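Local coordinates for DUF2790 domain-containing protein (Pseudomonas aeruginosa, PDB 4F98), which is of unknown function, a small all-beta protein of the DUF2790 family that probably carries a signal peptide when made and pairs with a second copy in the crystal, at residues 15-20 against 57-62; 30-35 against 41-46. All blocks are in the same frame, centred on the assembly; numbering follows the deposited sequence. Where two conformers were deposited one is given.

Interaction 1: 15-20 against 57-62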
loop_
_atom_site.group_PDB
_atom_site.type_symbol
_atom_site.label_atom_id
_atom_site.label_comp_id
_atom_site.label_asym_id
_atom_site.label_seq_id
_atom_site.Cartn_x
_atom_site.Cartn_y
_atom_site.Cartn_z
ATOM N N GLU A 15 -3.239 -16.575 -3.230
ATOM C CA GLU A 15 -4.632 -16.795 -2.879
ATOM C C GLU A 15 -5.473 -15.568 -3.139
ATOM O O GLU A 15 -4.968 -14.472 -3.311
ATOM C CB GLU A 15 -4.773 -17.348 -1.476
ATOM C CG GLU A 15 -4.374 -16.492 -0.379
ATOM C CD GLU A 15 -4.346 -17.250 0.952
ATOM O OE1 GLU A 15 -3.670 -18.308 1.073
ATOM O OE2 GLU A 15 -5.008 -16.768 1.873
ATOM N N GLU A 16 -6.773 -15.794 -3.193
ATOM C CA GLU A 16 -7.738 -14.741 -3.433
ATOM C C GLU A 16 -7.614 -13.664 -2.360
ATOM O O GLU A 16 -7.625 -13.980 -1.179
ATOM C CB GLU A 16 -9.146 -15.354 -3.461
ATOM C CG GLU A 16 -10.266 -14.340 -3.636
ATOM C CD GLU A 16 -11.596 -14.938 -4.026
ATOM O OE1 GLU A 16 -11.620 -16.109 -4.437
ATOM O OE2 GLU A 16 -12.621 -14.239 -3.933
ATOM N N TYR A 17 -7.476 -12.419 -2.823
ATOM C CA TYR A 17 -7.446 -11.324 -1.874
ATOM C C TYR A 17 -8.353 -10.192 -2.403
ATOM O O TYR A 17 -8.667 -10.071 -3.597
ATOM C CB TYR A 17 -5.984 -10.970 -1.476
ATOM C CG TYR A 17 -5.801 -9.795 -0.540
ATOM C CD1 TYR A 17 -6.314 -9.807 0.754
ATOM C CD2 TYR A 17 -5.141 -8.666 -0.960
ATOM C CE1 TYR A 17 -6.175 -8.727 1.591
ATOM C CE2 TYR A 17 -4.983 -7.578 -0.111
ATOM C CZ TYR A 17 -5.511 -7.620 1.157
ATOM O OH TYR A 17 -5.367 -6.563 2.028
ATOM N N HIS A 18 -8.913 -9.484 -1.434
ATOM C CA HIS A 18 -9.821 -8.365 -1.698
ATOM C C HIS A 18 -9.386 -7.206 -0.853
ATOM O O HIS A 18 -9.248 -7.353 0.359
ATOM C CB HIS A 18 -11.278 -8.757 -1.425
ATOM C CG HIS A 18 -11.766 -9.800 -2.359
ATOM N ND1 HIS A 18 -12.123 -9.509 -3.651
ATOM C CD2 HIS A 18 -11.863 -11.143 -2.223
ATOM C CE1 HIS A 18 -12.469 -10.630 -4.263
ATOM N NE2 HIS A 18 -12.297 -11.642 -3.423
ATOM N N TYR A 19 -9.209 -6.052 -1.486
ATOM C CA TYR A 19 -8.884 -4.833 -0.756
ATOM C C TYR A 19 -9.901 -4.595 0.351
ATOM O O TYR A 19 -11.112 -4.684 0.101
ATOM C CB TYR A 19 -8.893 -3.604 -1.669
ATOM C CG TYR A 19 -8.723 -2.314 -0.883
ATOM C CD1 TYR A 19 -7.456 -1.851 -0.528
ATOM C CD2 TYR A 19 -9.830 -1.583 -0.452
ATOM C CE1 TYR A 19 -7.301 -0.651 0.207
ATOM C CE2 TYR A 19 -9.686 -0.396 0.291
ATOM C CZ TYR A 19 -8.421 0.049 0.629
ATOM O OH TYR A 19 -8.257 1.177 1.371
ATOM N N GLY A 20 -9.417 -4.290 1.545
ATOM C CA GLY A 20 -10.304 -3.939 2.660
ATOM C C GLY A 20 -10.793 -5.120 3.463
ATOM O O GLY A 20 -11.447 -4.950 4.495
ATOM N N ILE A 57 -0.322 -13.414 -0.946
ATOM C CA ILE A 57 -1.288 -12.555 -1.652
ATOM C C ILE A 57 -0.510 -11.561 -2.511
ATOM O O ILE A 57 0.611 -11.180 -2.164
ATOM C CB ILE A 57 -2.259 -11.861 -0.685
ATOM C CG1 ILE A 57 -1.506 -11.120 0.426
ATOM C CG2 ILE A 57 -3.238 -12.898 -0.088
ATOM C CD1 ILE A 57 -2.375 -10.205 1.289
ATOM N N ARG A 58 -1.069 -11.204 -3.656
ATOM C CA ARG A 58 -0.457 -10.223 -4.536
ATOM C C ARG A 58 -1.510 -9.249 -5.033
ATOM O O ARG A 58 -2.624 -9.641 -5.396
ATOM C CB ARG A 58 0.318 -10.874 -5.680
ATOM C CG ARG A 58 1.149 -9.891 -6.507
ATOM C CD ARG A 58 2.038 -10.554 -7.552
ATOM N NE ARG A 58 1.311 -11.537 -8.343
ATOM C CZ ARG A 58 1.555 -12.850 -8.330
ATOM N NH1 ARG A 58 2.523 -13.380 -7.556
ATOM N NH2 ARG A 58 0.805 -13.627 -9.085
ATOM N N PHE A 59 -1.151 -7.968 -5.003
ATOM C CA PHE A 59 -2.122 -6.898 -5.196
ATOM C C PHE A 59 -1.350 -5.628 -5.579
ATOM O O PHE A 59 -0.192 -5.732 -6.016
ATOM C CB PHE A 59 -3.026 -6.775 -3.933
ATOM C CG PHE A 59 -2.264 -6.609 -2.640
ATOM C CD1 PHE A 59 -1.712 -7.700 -1.988
ATOM C CD2 PHE A 59 -2.141 -5.367 -2.048
ATOM C CE1 PHE A 59 -0.990 -7.548 -0.815
ATOM C CE2 PHE A 59 -1.439 -5.207 -0.861
ATOM C CZ PHE A 59 -0.865 -6.319 -0.235
ATOM N N LEU A 60 -1.977 -4.466 -5.452
ATOM C CA LEU A 60 -1.367 -3.191 -5.828
ATOM C C LEU A 60 -1.292 -2.283 -4.622
ATOM O O LEU A 60 -2.144 -2.337 -3.727
ATOM C CB LEU A 60 -2.215 -2.484 -6.892
ATOM C CG LEU A 60 -2.387 -3.225 -8.211
ATOM C CD1 LEU A 60 -3.472 -2.518 -9.036
ATOM C CD2 LEU A 60 -1.049 -3.341 -8.961
ATOM N N GLU A 61 -0.264 -1.436 -4.605
ATOM C CA GLU A 61 -0.110 -0.421 -3.573
ATOM C C GLU A 61 0.589 0.794 -4.149
ATOM O O GLU A 61 1.123 0.748 -5.259
ATOM C CB GLU A 61 0.672 -0.986 -2.400
ATOM C CG GLU A 61 2.156 -1.195 -2.684
ATOM C CD GLU A 61 2.944 -1.697 -1.477
ATOM O OE1 GLU A 61 2.363 -1.947 -0.394
ATOM O OE2 GLU A 61 4.179 -1.860 -1.595
ATOM N N TRP A 62 0.610 1.866 -3.382
ATOM C CA TRP A 62 1.388 3.036 -3.753
ATOM C C TRP A 62 2.830 2.850 -3.260
ATOM O O TRP A 62 3.058 2.396 -2.141
ATOM C CB TRP A 62 0.789 4.289 -3.164
ATOM C CG TRP A 62 -0.523 4.638 -3.771
ATOM C CD1 TRP A 62 -1.700 3.961 -3.644
ATOM C CD2 TRP A 62 -0.797 5.739 -4.658
ATOM N NE1 TRP A 62 -2.692 4.587 -4.343
ATOM C CE2 TRP A 62 -2.168 5.672 -4.985
ATOM C CE3 TRP A 62 -0.025 6.782 -5.186
ATOM C CZ2 TRP A 62 -2.785 6.603 -5.827
ATOM C CZ3 TRP A 62 -0.644 7.710 -6.030
ATOM C CH2 TRP A 62 -2.008 7.608 -6.335
HETATM O O HOH W 1 -3.667 -12.299 -4.215
#
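E15 and I57 bring the two backbones to a CA-CA distance of 5.5 Å, where the loop 15-20 comes alongside the start of 57-62, and a water joins the two segments there: it donates to E15 O and accepts from R58 N at 2.9 Å. Just beyond this bridge, Y17 meets both I57 and F59. The delta methyl of I57 sits over the middle of the tyrosine ring, CD1 lying 3.7 Å from the Y17 ring centroid and only 5° off the ring normal, a CH-pi contact. The other branch, I57 CG2, goes to the root of the same side chain, 3.6 Å from Y17 CB, and also meets E15 CG at 3.8 Å. With CG anti to the backbone N (chi1 177°), the Y17 ring is directed over I57 and on to F59. That second pair is an edge-to-face stack: the CD2-CE2 edge of Y17 comes over the F59 ring, with CE2 above its centre and the planes at 60°. F59 CG lies between its backbone N and carbonyl carbon, which turns the ring's face to the tyrosine. Here the loop that precedes the first strand packs on 54-62, an outermost strand, within this chain, of its three-stranded antiparallel sheet. The far end of Y17 belongs to the dimer, since its OH hydrogen-bonds W62 NE1 of the second subunit. Y19 OH likewise bonds L60 N of that subunit. E15 OE2 is held by H55 of its own chain. On the outer side of the loop, H18 NE2 donates to E16 OE2 at 2.7 Å, nearly straight and in the plane of the imidazole, using the anti lone pair of the carboxylate.

Interaction 2: 30-35 against 41-46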
loop_
_atom_site.group_PDB
_atom_site.type_symbol
_atom_site.label_atom_id
_atom_site.label_comp_id
_atom_site.label_asym_id
_atom_site.label_seq_id
_atom_site.Cartn_x
_atom_site.Cartn_y
_atom_site.Cartn_z
ATOM N N HIS A 30 7.015 -11.540 4.651
ATOM C CA HIS A 30 7.616 -10.982 3.454
ATOM C C HIS A 30 6.714 -9.904 2.911
ATOM O O HIS A 30 5.497 -10.050 2.909
ATOM C CB HIS A 30 7.779 -12.053 2.357
ATOM C CG HIS A 30 8.205 -11.482 1.041
ATOM N ND1 HIS A 30 7.334 -11.290 -0.001
ATOM C CD2 HIS A 30 9.392 -10.981 0.633
ATOM C CE1 HIS A 30 7.972 -10.714 -1.002
ATOM N NE2 HIS A 30 9.228 -10.520 -0.647
ATOM N N ARG A 31 7.317 -8.825 2.436
ATOM C CA ARG A 31 6.611 -7.857 1.603
ATOM C C ARG A 31 7.597 -7.256 0.621
ATOM O O ARG A 31 8.750 -6.999 0.960
ATOM C CB ARG A 31 5.897 -6.805 2.469
ATOM C CG ARG A 31 6.784 -5.891 3.325
ATOM C CD ARG A 31 6.956 -4.551 2.702
ATOM N NE ARG A 31 5.729 -3.746 2.721
ATOM C CZ ARG A 31 5.064 -3.248 1.672
ATOM N NH1 ARG A 31 5.489 -3.404 0.420
ATOM N NH2 ARG A 31 3.961 -2.540 1.889
ATOM N N THR A 32 7.163 -7.047 -0.615
ATOM C CA THR A 32 7.988 -6.448 -1.668
ATOM C C THR A 32 8.598 -5.135 -1.182
ATOM O O THR A 32 7.920 -4.328 -0.555
ATOM C CB THR A 32 7.140 -6.149 -2.910
ATOM O OG1 THR A 32 6.432 -7.353 -3.259
ATOM C CG2 THR A 32 8.021 -5.645 -4.066
ATOM N N ASP A 33 9.876 -4.926 -1.458
ATOM C CA ASP A 33 10.482 -3.632 -1.123
ATOM C C ASP A 33 10.152 -2.659 -2.269
ATOM O O ASP A 33 10.780 -2.660 -3.337
ATOM C CB ASP A 33 11.988 -3.699 -0.831
ATOM C CG ASP A 33 12.502 -2.427 -0.126
ATOM O OD1 ASP A 33 11.751 -1.424 -0.075
ATOM O OD2 ASP A 33 13.660 -2.403 0.356
ATOM N N ASN A 34 9.153 -1.819 -2.007
ATOM C CA ASN A 34 8.715 -0.777 -2.944
ATOM C C ASN A 34 9.105 0.626 -2.477
ATOM O O ASN A 34 8.575 1.618 -2.970
ATOM C CB ASN A 34 7.202 -0.886 -3.203
ATOM C CG ASN A 34 6.850 -2.035 -4.106
ATOM O OD1 ASN A 34 7.585 -2.312 -5.059
ATOM N ND2 ASN A 34 5.721 -2.684 -3.841
ATOM N N SER A 35 10.089 0.703 -1.577
ATOM C CA SER A 35 10.495 1.977 -0.990
ATOM C C SER A 35 10.845 3.047 -2.030
ATOM O O SER A 35 10.462 4.205 -1.865
ATOM C CB SER A 35 11.687 1.758 -0.067
ATOM O OG SER A 35 12.771 1.206 -0.793
ATOM N N VAL A 41 2.044 0.315 -7.851
ATOM C CA VAL A 41 2.980 -0.752 -8.173
ATOM C C VAL A 41 2.480 -2.062 -7.572
ATOM O O VAL A 41 1.726 -2.055 -6.606
ATOM C CB VAL A 41 4.421 -0.414 -7.657
ATOM C CG1 VAL A 41 5.017 0.828 -8.366
ATOM C CG2 VAL A 41 4.452 -0.266 -6.129
ATOM N N PRO A 42 2.928 -3.207 -8.114
ATOM C CA PRO A 42 2.567 -4.478 -7.509
ATOM C C PRO A 42 3.316 -4.755 -6.217
ATOM O O PRO A 42 4.434 -4.280 -5.993
ATOM C CB PRO A 42 2.929 -5.516 -8.590
ATOM C CG PRO A 42 3.984 -4.877 -9.347
ATOM C CD PRO A 42 3.669 -3.403 -9.373
ATOM N N VAL A 43 2.645 -5.490 -5.347
ATOM C CA VAL A 43 3.197 -5.920 -4.071
ATOM C C VAL A 43 2.735 -7.337 -3.775
ATOM O O VAL A 43 1.576 -7.697 -4.020
ATOM C CB VAL A 43 2.785 -4.945 -2.921
ATOM C CG1 VAL A 43 1.284 -4.707 -2.873
ATOM C CG2 VAL A 43 3.317 -5.424 -1.568
ATOM N N THR A 44 3.673 -8.131 -3.270
ATOM C CA THR A 44 3.400 -9.460 -2.769
ATOM C C THR A 44 3.677 -9.483 -1.281
ATOM O O THR A 44 4.711 -8.981 -0.840
ATOM C CB THR A 44 4.261 -10.490 -3.477
ATOM O OG1 THR A 44 3.996 -10.395 -4.879
ATOM C CG2 THR A 44 3.958 -11.904 -2.980
ATOM N N VAL A 45 2.757 -10.051 -0.525
ATOM C CA VAL A 45 2.875 -10.253 0.906
ATOM C C VAL A 45 2.759 -11.738 1.235
ATOM O O VAL A 45 1.915 -12.429 0.676
ATOM C CB VAL A 45 1.812 -9.443 1.687
ATOM C CG1 VAL A 45 1.768 -9.857 3.175
ATOM C CG2 VAL A 45 2.070 -7.944 1.531
ATOM N N VAL A 46 3.645 -12.233 2.107
ATOM C CA VAL A 46 3.441 -13.508 2.780
ATOM C C VAL A 46 3.230 -13.207 4.253
ATOM O O VAL A 46 4.061 -12.550 4.876
ATOM C CB VAL A 46 4.583 -14.498 2.573
ATOM C CG1 VAL A 46 4.321 -15.824 3.343
ATOM C CG2 VAL A 46 4.807 -14.714 1.069
HETATM O O HOH W 2 6.689 -3.478 -7.274
#
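T32 OG1 accepts from T44 N at 2.9 Å in a nearly straight bond (173°), while T32 N donates to T44 O at 3.1 Å, so the residue grips both backbone polar atoms of T44. Its OG1 stands beside its own backbone N and anti to the carbonyl carbon (chi1 -52°), which brings the hydroxyl to T44 N after the regular strand 27-31 has ended. One step back, R31 and V45 form a non-hydrogen-bonded antiparallel pair, and H30 and V46 a hydrogen-bonded one with V46 N 3.0 Å from H30 O. Two CA-H...O contacts, from V45 CA to H30 O and from R31 CA to T44 O, add to the hairpin pairing.

Farther along, N34 ND2 donates to P42 O at 3.0 Å, from a position tilted 33° out of the carbonyl plane. A water closes the same link by donating to both N34 OD1 and P42 O, while the amide passes V41 CG2, 3.6 Å from N34 ND2. The R31 chain, bent at chi2 and chi3, folds back so that NH1 donates to T32 O at 2.8 Å and rests against V43 CG2. Its NH2 also bonds W62 O of the second subunit, and NE donates to G63 O of that subunit. One E61 carboxylate takes R31 NH2 on OE1, as a salt bridge, and N34 ND2 on OE2. Past the strand's end the pairing is thus continued by one backbone bond, from T32 N, and by the side chains of T32 and N34, while the E61 carboxylate probably offsets the charge of R31.

Overall arrangement
Interactions 1 and 2 have centres about 10 Å apart on one antiparallel sheet, ordered 27-31, 40-48, 54-62. Interaction 2 joins the first strand and the loop after it to the central strand; interaction 1 lays the earlier loop against the third. Along the chain, 30-35 and 41-46 both fall between 15-20 and 57-62, so the hairpin is nested within the longer closure. The two meet directly where E61 O lies 2.8 Å from V41 N, probably a hydrogen bond, and where R58 CD packs 3.3 Å from T44 OG1. Both also reach the second subunit, so the sheet and its covering loop take part in the dimer together.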